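Local structure of flagellar hook protein FlgE (5AY6) at residues Ser62-Asp70 and Thr80-Ala88; Val51-Asn59 and Glu138-Ser148. The protein probably builds the flagellar hook, the universal joint between motor and filament; this chain is a central fragment of the protein, lacking both its ends. All coordinates share one frame; numbering follows the deposited sequence.

Contact 1 (Ser62-Asp70 and Thr80-Ala88); sequences SGNNEYLVD and TGKVAYDAA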
# COMPACT_ATOMS: atom_id res chain seq x y z
N SER A 62 11.66 10.27 -4.48
CA SER A 62 12.50 11.43 -4.77
C SER A 62 13.29 11.84 -3.53
O SER A 62 13.27 13.00 -3.13
CB SER A 62 11.65 12.59 -5.27
OG SER A 62 10.98 12.25 -6.47
N GLY A 63 13.96 10.87 -2.92
CA GLY A 63 14.82 11.14 -1.78
C GLY A 63 14.15 11.23 -0.43
O GLY A 63 14.83 11.41 0.58
N ASN A 64 12.82 11.11 -0.39
CA ASN A 64 12.06 11.20 0.86
C ASN A 64 11.16 10.02 1.17
O ASN A 64 10.59 9.39 0.27
CB ASN A 64 11.18 12.46 0.86
CG ASN A 64 11.97 13.73 0.69
OD1 ASN A 64 13.02 13.91 1.30
ND2 ASN A 64 11.45 14.63 -0.14
N ASN A 65 11.00 9.74 2.46
CA ASN A 65 9.96 8.83 2.94
C ASN A 65 8.65 9.58 3.14
O ASN A 65 8.57 10.47 4.00
CB ASN A 65 10.41 8.16 4.24
CG ASN A 65 11.65 7.32 4.06
OD1 ASN A 65 11.84 6.69 3.02
ND2 ASN A 65 12.52 7.31 5.07
N GLU A 66 7.64 9.25 2.36
CA GLU A 66 6.35 9.94 2.45
C GLU A 66 5.30 9.15 3.22
O GLU A 66 5.21 7.93 3.09
CB GLU A 66 5.83 10.28 1.06
CG GLU A 66 6.76 11.19 0.27
CD GLU A 66 6.16 11.63 -1.05
OE1 GLU A 66 5.10 11.10 -1.43
OE2 GLU A 66 6.76 12.51 -1.71
N TYR A 67 4.51 9.87 4.01
CA TYR A 67 3.44 9.26 4.78
C TYR A 67 2.19 10.15 4.75
O TYR A 67 2.30 11.37 4.63
CB TYR A 67 3.88 9.02 6.23
CG TYR A 67 5.18 8.27 6.39
CD1 TYR A 67 5.23 6.88 6.30
CD2 TYR A 67 6.37 8.94 6.65
CE1 TYR A 67 6.42 6.19 6.45
CE2 TYR A 67 7.57 8.25 6.81
CZ TYR A 67 7.59 6.88 6.70
OH TYR A 67 8.77 6.18 6.85
N LEU A 68 1.01 9.54 4.87
CA LEU A 68 -0.21 10.32 5.01
C LEU A 68 -0.43 10.61 6.49
O LEU A 68 -0.08 9.80 7.34
CB LEU A 68 -1.42 9.57 4.44
CG LEU A 68 -1.34 9.13 2.98
CD1 LEU A 68 -2.65 8.51 2.53
CD2 LEU A 68 -0.97 10.32 2.09
N VAL A 69 -1.02 11.77 6.79
CA VAL A 69 -1.30 12.15 8.17
C VAL A 69 -2.72 12.67 8.35
O VAL A 69 -3.18 13.52 7.59
CB VAL A 69 -0.33 13.25 8.67
CG1 VAL A 69 -0.69 13.68 10.09
CG2 VAL A 69 1.11 12.77 8.61
N ASP A 70 -3.42 12.15 9.36
CA ASP A 70 -4.70 12.69 9.79
C ASP A 70 -4.59 13.21 11.22
O ASP A 70 -4.05 12.53 12.09
CB ASP A 70 -5.81 11.65 9.71
CG ASP A 70 -6.16 11.25 8.29
OD1 ASP A 70 -6.34 12.15 7.44
OD2 ASP A 70 -6.25 10.03 8.03
N THR A 80 -5.42 17.35 7.65
CA THR A 80 -4.92 16.18 6.95
C THR A 80 -3.95 16.57 5.83
O THR A 80 -3.97 17.70 5.35
CB THR A 80 -6.09 15.35 6.37
OG1 THR A 80 -5.59 14.11 5.83
CG2 THR A 80 -6.81 16.12 5.27
N GLY A 81 -3.10 15.63 5.44
CA GLY A 81 -2.19 15.85 4.33
C GLY A 81 -1.09 14.81 4.22
O GLY A 81 -1.21 13.70 4.74
N LYS A 82 -0.01 15.18 3.54
CA LYS A 82 1.14 14.30 3.40
C LYS A 82 2.39 14.96 3.96
O LYS A 82 2.59 16.17 3.80
CB LYS A 82 1.35 13.93 1.92
CG LYS A 82 2.44 12.90 1.69
CD LYS A 82 2.34 12.28 0.31
CE LYS A 82 2.64 13.28 -0.79
NZ LYS A 82 2.74 12.62 -2.12
N VAL A 83 3.21 14.17 4.64
CA VAL A 83 4.52 14.64 5.10
C VAL A 83 5.61 13.86 4.38
O VAL A 83 5.41 12.72 3.96
CB VAL A 83 4.70 14.49 6.62
CG1 VAL A 83 3.80 15.47 7.35
CG2 VAL A 83 4.41 13.06 7.06
N ALA A 84 6.77 14.49 4.23
CA ALA A 84 7.90 13.85 3.59
C ALA A 84 9.13 14.08 4.45
O ALA A 84 9.48 15.22 4.75
CB ALA A 84 8.11 14.40 2.18
N TYR A 85 9.78 12.99 4.86
CA TYR A 85 11.00 13.09 5.64
C TYR A 85 12.21 12.68 4.80
O TYR A 85 12.12 11.77 3.98
CB TYR A 85 10.92 12.20 6.89
CG TYR A 85 9.79 12.54 7.83
CD1 TYR A 85 8.57 11.88 7.75
CD2 TYR A 85 9.94 13.52 8.81
CE1 TYR A 85 7.54 12.17 8.62
CE2 TYR A 85 8.91 13.82 9.67
CZ TYR A 85 7.72 13.15 9.57
OH TYR A 85 6.69 13.45 10.44
N ASP A 86 13.33 13.36 5.02
CA ASP A 86 14.57 13.02 4.34
C ASP A 86 14.96 11.59 4.68
O ASP A 86 14.99 11.22 5.85
CB ASP A 86 15.69 13.99 4.73
CG ASP A 86 16.93 13.84 3.88
OD1 ASP A 86 17.15 14.70 3.00
OD2 ASP A 86 17.69 12.87 4.10
N ALA A 87 15.23 10.78 3.65
CA ALA A 87 15.47 9.36 3.86
C ALA A 87 16.80 9.08 4.54
O ALA A 87 16.99 8.02 5.14
CB ALA A 87 15.39 8.62 2.53
N ALA A 88 17.72 10.04 4.46
CA ALA A 88 19.04 9.88 5.06
C ALA A 88 19.12 10.55 6.42
O ALA A 88 19.68 9.98 7.37
CB ALA A 88 20.11 10.44 4.13
O HOH W 1 12.71 9.50 6.79
O HOH W 2 15.01 5.92 5.12
O HOH W 3 5.38 13.25 -3.70

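Contact 2 (Val51-Asn59 and Glu138-Ser148); sequences VYSSTGIAN and EVVAGKLYDPS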
# COMPACT_ATOMS: atom_id res chain seq x y z
N VAL A 51 -2.75 10.19 13.31
CA VAL A 51 -2.73 8.94 12.58
C VAL A 51 -1.85 9.06 11.34
O VAL A 51 -2.17 9.81 10.41
CB VAL A 51 -4.15 8.51 12.15
CG1 VAL A 51 -4.11 7.15 11.46
CG2 VAL A 51 -5.09 8.48 13.35
N TYR A 52 -0.73 8.33 11.34
CA TYR A 52 0.10 8.19 10.15
C TYR A 52 -0.41 7.01 9.33
O TYR A 52 -0.67 5.95 9.88
CB TYR A 52 1.56 7.95 10.51
CG TYR A 52 2.25 9.06 11.26
CD1 TYR A 52 2.77 10.16 10.58
CD2 TYR A 52 2.41 9.00 12.64
CE1 TYR A 52 3.42 11.18 11.26
CE2 TYR A 52 3.06 10.01 13.32
CZ TYR A 52 3.56 11.10 12.63
OH TYR A 52 4.21 12.10 13.32
N SER A 53 -0.54 7.21 8.02
CA SER A 53 -0.95 6.12 7.14
C SER A 53 0.06 5.89 6.02
O SER A 53 0.67 6.82 5.50
CB SER A 53 -2.33 6.41 6.54
OG SER A 53 -3.33 6.33 7.53
N SER A 54 0.22 4.62 5.65
CA SER A 54 1.05 4.26 4.51
C SER A 54 0.41 4.73 3.20
O SER A 54 -0.80 4.64 3.03
CB SER A 54 1.27 2.75 4.48
OG SER A 54 1.69 2.32 3.20
N THR A 55 1.23 5.25 2.30
CA THR A 55 0.76 5.71 1.00
C THR A 55 0.47 4.57 0.05
O THR A 55 -0.17 4.76 -0.99
CB THR A 55 1.79 6.62 0.33
OG1 THR A 55 3.02 5.89 0.19
CG2 THR A 55 2.03 7.87 1.15
N GLY A 56 0.98 3.38 0.37
CA GLY A 56 0.85 2.24 -0.52
C GLY A 56 1.77 2.34 -1.72
O GLY A 56 1.67 1.56 -2.66
N ILE A 57 2.68 3.32 -1.66
CA ILE A 57 3.64 3.57 -2.72
C ILE A 57 5.04 3.50 -2.14
O ILE A 57 5.32 4.10 -1.10
CB ILE A 57 3.40 4.95 -3.37
CG1 ILE A 57 2.00 5.01 -3.99
CG2 ILE A 57 4.46 5.23 -4.43
CD1 ILE A 57 1.64 6.39 -4.51
N ALA A 58 5.92 2.77 -2.81
CA ALA A 58 7.26 2.49 -2.30
C ALA A 58 8.04 3.74 -1.92
O ALA A 58 8.19 4.66 -2.72
CB ALA A 58 8.05 1.68 -3.32
N ASN A 59 8.52 3.76 -0.68
CA ASN A 59 9.48 4.77 -0.22
C ASN A 59 10.90 4.26 -0.47
O ASN A 59 11.14 3.05 -0.45
CB ASN A 59 9.27 5.07 1.27
CG ASN A 59 8.13 6.04 1.53
OD1 ASN A 59 7.90 6.98 0.77
ND2 ASN A 59 7.41 5.81 2.62
N GLU A 138 8.29 9.20 15.47
CA GLU A 138 6.99 8.67 15.90
C GLU A 138 6.31 7.86 14.80
O GLU A 138 5.63 6.87 15.08
CB GLU A 138 6.09 9.81 16.38
CG GLU A 138 6.66 10.49 17.62
CD GLU A 138 5.64 11.28 18.41
OE1 GLU A 138 4.48 11.38 17.96
OE2 GLU A 138 6.00 11.81 19.48
N VAL A 139 6.51 8.25 13.54
CA VAL A 139 5.95 7.47 12.44
C VAL A 139 6.79 6.21 12.20
O VAL A 139 6.24 5.16 11.88
CB VAL A 139 5.85 8.30 11.13
CG1 VAL A 139 7.22 8.82 10.68
CG2 VAL A 139 5.20 7.48 10.03
N VAL A 140 8.10 6.31 12.39
CA VAL A 140 8.99 5.17 12.23
C VAL A 140 8.64 4.09 13.26
O VAL A 140 8.73 2.90 12.97
CB VAL A 140 10.48 5.58 12.37
CG1 VAL A 140 11.36 4.39 12.73
CG2 VAL A 140 10.97 6.23 11.07
N ALA A 141 8.18 4.52 14.43
CA ALA A 141 7.79 3.58 15.48
C ALA A 141 6.59 2.73 15.07
O ALA A 141 6.40 1.63 15.57
CB ALA A 141 7.48 4.33 16.77
N GLY A 142 5.79 3.25 14.14
CA GLY A 142 4.61 2.54 13.68
C GLY A 142 4.88 1.39 12.74
O GLY A 142 3.99 0.57 12.50
N LYS A 143 6.10 1.32 12.22
CA LYS A 143 6.51 0.28 11.27
C LYS A 143 5.46 0.07 10.18
O LYS A 143 4.89 -1.01 10.05
CB LYS A 143 6.80 -1.03 12.00
CG LYS A 143 7.89 -0.92 13.06
CD LYS A 143 8.21 -2.27 13.68
CE LYS A 143 9.01 -2.13 14.97
NZ LYS A 143 10.24 -1.32 14.77
N LEU A 144 5.20 1.12 9.40
CA LEU A 144 4.11 1.10 8.43
C LEU A 144 4.39 0.24 7.20
O LEU A 144 5.54 0.02 6.81
CB LEU A 144 3.78 2.52 7.99
CG LEU A 144 3.14 3.38 9.08
CD1 LEU A 144 2.89 4.78 8.56
CD2 LEU A 144 1.84 2.74 9.53
N TYR A 145 3.30 -0.23 6.60
CA TYR A 145 3.34 -0.97 5.35
C TYR A 145 4.09 -0.22 4.26
O TYR A 145 3.93 0.99 4.08
CB TYR A 145 1.91 -1.26 4.86
CG TYR A 145 1.84 -1.86 3.48
CD1 TYR A 145 1.45 -1.09 2.38
CD2 TYR A 145 2.15 -3.19 3.26
CE1 TYR A 145 1.38 -1.64 1.11
CE2 TYR A 145 2.08 -3.75 2.00
CZ TYR A 145 1.70 -2.98 0.93
OH TYR A 145 1.63 -3.53 -0.33
N ASP A 146 4.91 -0.97 3.53
CA ASP A 146 5.58 -0.46 2.34
C ASP A 146 5.66 -1.58 1.31
O ASP A 146 6.19 -2.64 1.60
CB ASP A 146 6.98 0.04 2.66
CG ASP A 146 7.62 0.75 1.48
OD1 ASP A 146 8.05 0.05 0.54
OD2 ASP A 146 7.68 1.99 1.50
N PRO A 147 5.13 -1.33 0.10
CA PRO A 147 5.06 -2.37 -0.94
C PRO A 147 6.43 -2.89 -1.34
O PRO A 147 6.53 -3.98 -1.91
CB PRO A 147 4.38 -1.66 -2.11
CG PRO A 147 4.52 -0.19 -1.83
CD PRO A 147 4.53 -0.06 -0.34
N SER A 148 7.48 -2.14 -1.03
CA SER A 148 8.84 -2.52 -1.39
C SER A 148 9.66 -3.07 -0.22
O SER A 148 10.33 -4.09 -0.37
CB SER A 148 9.56 -1.32 -2.00
OG SER A 148 10.95 -1.56 -2.10
O HOH W 4 6.94 11.26 13.40
O HOH W 5 3.25 12.06 15.85
O HOH W 6 5.03 3.23 1.46
O HOH W 7 7.73 3.49 3.88
O HOH W 8 10.79 2.07 2.02
O HOH W 9 12.24 0.51 -1.53

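Contact 1 (Ser62-Asp70 and Thr80-Ala88)
K82 and E66 form a salt bridge, NZ to OE1 at 2.9 Å, in which the ammonium group meets the oxygen from above the carboxylate plane, 44° out of it. The lysine chain runs out beside its carbonyl carbon and then bends at its third torsion (chi3 67°), which carries NZ back over the extended E66; a water accepts from NZ and donates to E66 OE2, closing the pair into a small ring. At the other end of the strands T80 OG1 lies 2.6 Å from D70 OD1 and 3.0 Å from V69 O, and its single proton could serve either. N65 ND2 donates to two waters, which in turn donate to D86 O and A87 O. These side chains decorate an antiparallel beta hairpin, two inner strands of a five-stranded sheet in the FlgE third domain. Backbone bonds alternate regularly along it, from N65 N to Y85 O (2.8 Å) through the Y67-V83 pair to V69 N and G81 O. On the face shared by N65, Y67, V69, V83 and Y85, the contacts beyond N65 are mainly apolar. The two tyrosines cross at about a right angle and touch edge to edge, Y67 CD2 3.8 Å from Y85 CD1, while V69 CG2 rests 3.7 Å from V83 CG2. The Y85 hydroxyl is bonded farther off, to I128 O.

Contact 2 (Val51-Asn59 and Glu138-Ser148)
D146 OD2 is gripped from several sides at once. The backbone N of N59 donates to it at 2.9 Å, nearly straight (168°) and on the syn lone pair, and two waters donate to it as well, one shared with I57 O and the other accepting from N59 ND2; a third, which donates to N59 O, reaches OD2 only weakly. The other oxygen, OD1, accepts from S148 N in an Asx turn and also from T149 N, so bonds at both oxygens should restrain the rotation of the carboxylate. The acid reaches the 51-59 chain because chi1 (-172°) turns CG away from the backbone N.

S54 OG donates to Y145 O at 2.7 Å, from above the carbonyl plane, and accepts from G56 N in an ST turn. It thus pins the turn that follows strand 45-53 to the loop beyond helix 137-140. Within the FlgE third domain this joins the loop after the short helix to the chain that leaves strand 45-53, and Y145 also bonds by its backbone to A22.

Nearer the helix the contact becomes apolar. V139 CB stands over the centre of the Y52 ring in a CH-pi contact, 3.5 Å from the centroid and 7° off the normal, and its CG2 lies 3.6 Å from Y52 CG. L144 CD1 reaches Y52 CB at 4.0 Å. The Y52 hydroxyl is held by two waters, one accepting from V139 N and one donating to E138 OE1; E138 OE2 makes a salt bridge to K35. At the far end P147 CG presses on A58 N at 3.4 Å, and the CB atoms of A58 and S148 meet.

Overall arrangement
Contact 1 is nested within the chain loop that contact 2 closes, and their centres lie about 9 Å apart. They share one sheet, since strand 45-53, whose residues from V51 on belong to contact 2, is the neighbour of strand 64-73 in the hairpin of contact 1. L68 O meets S53 N at 2.7 Å, probably as a hydrogen bond, and N59 OD1 probably accepts from E66 N at 2.8 Å, so N59 serves both contacts. On the apolar face, Y52 touches V69 and Y85, while V139 touches Y67 and Y85, bringing helix 137-140 onto the sheet. Toward its other end contact 2 reaches the second five-stranded sheet: S54 O accepts from Y197, and the Y145 hydroxyl bonds to E199.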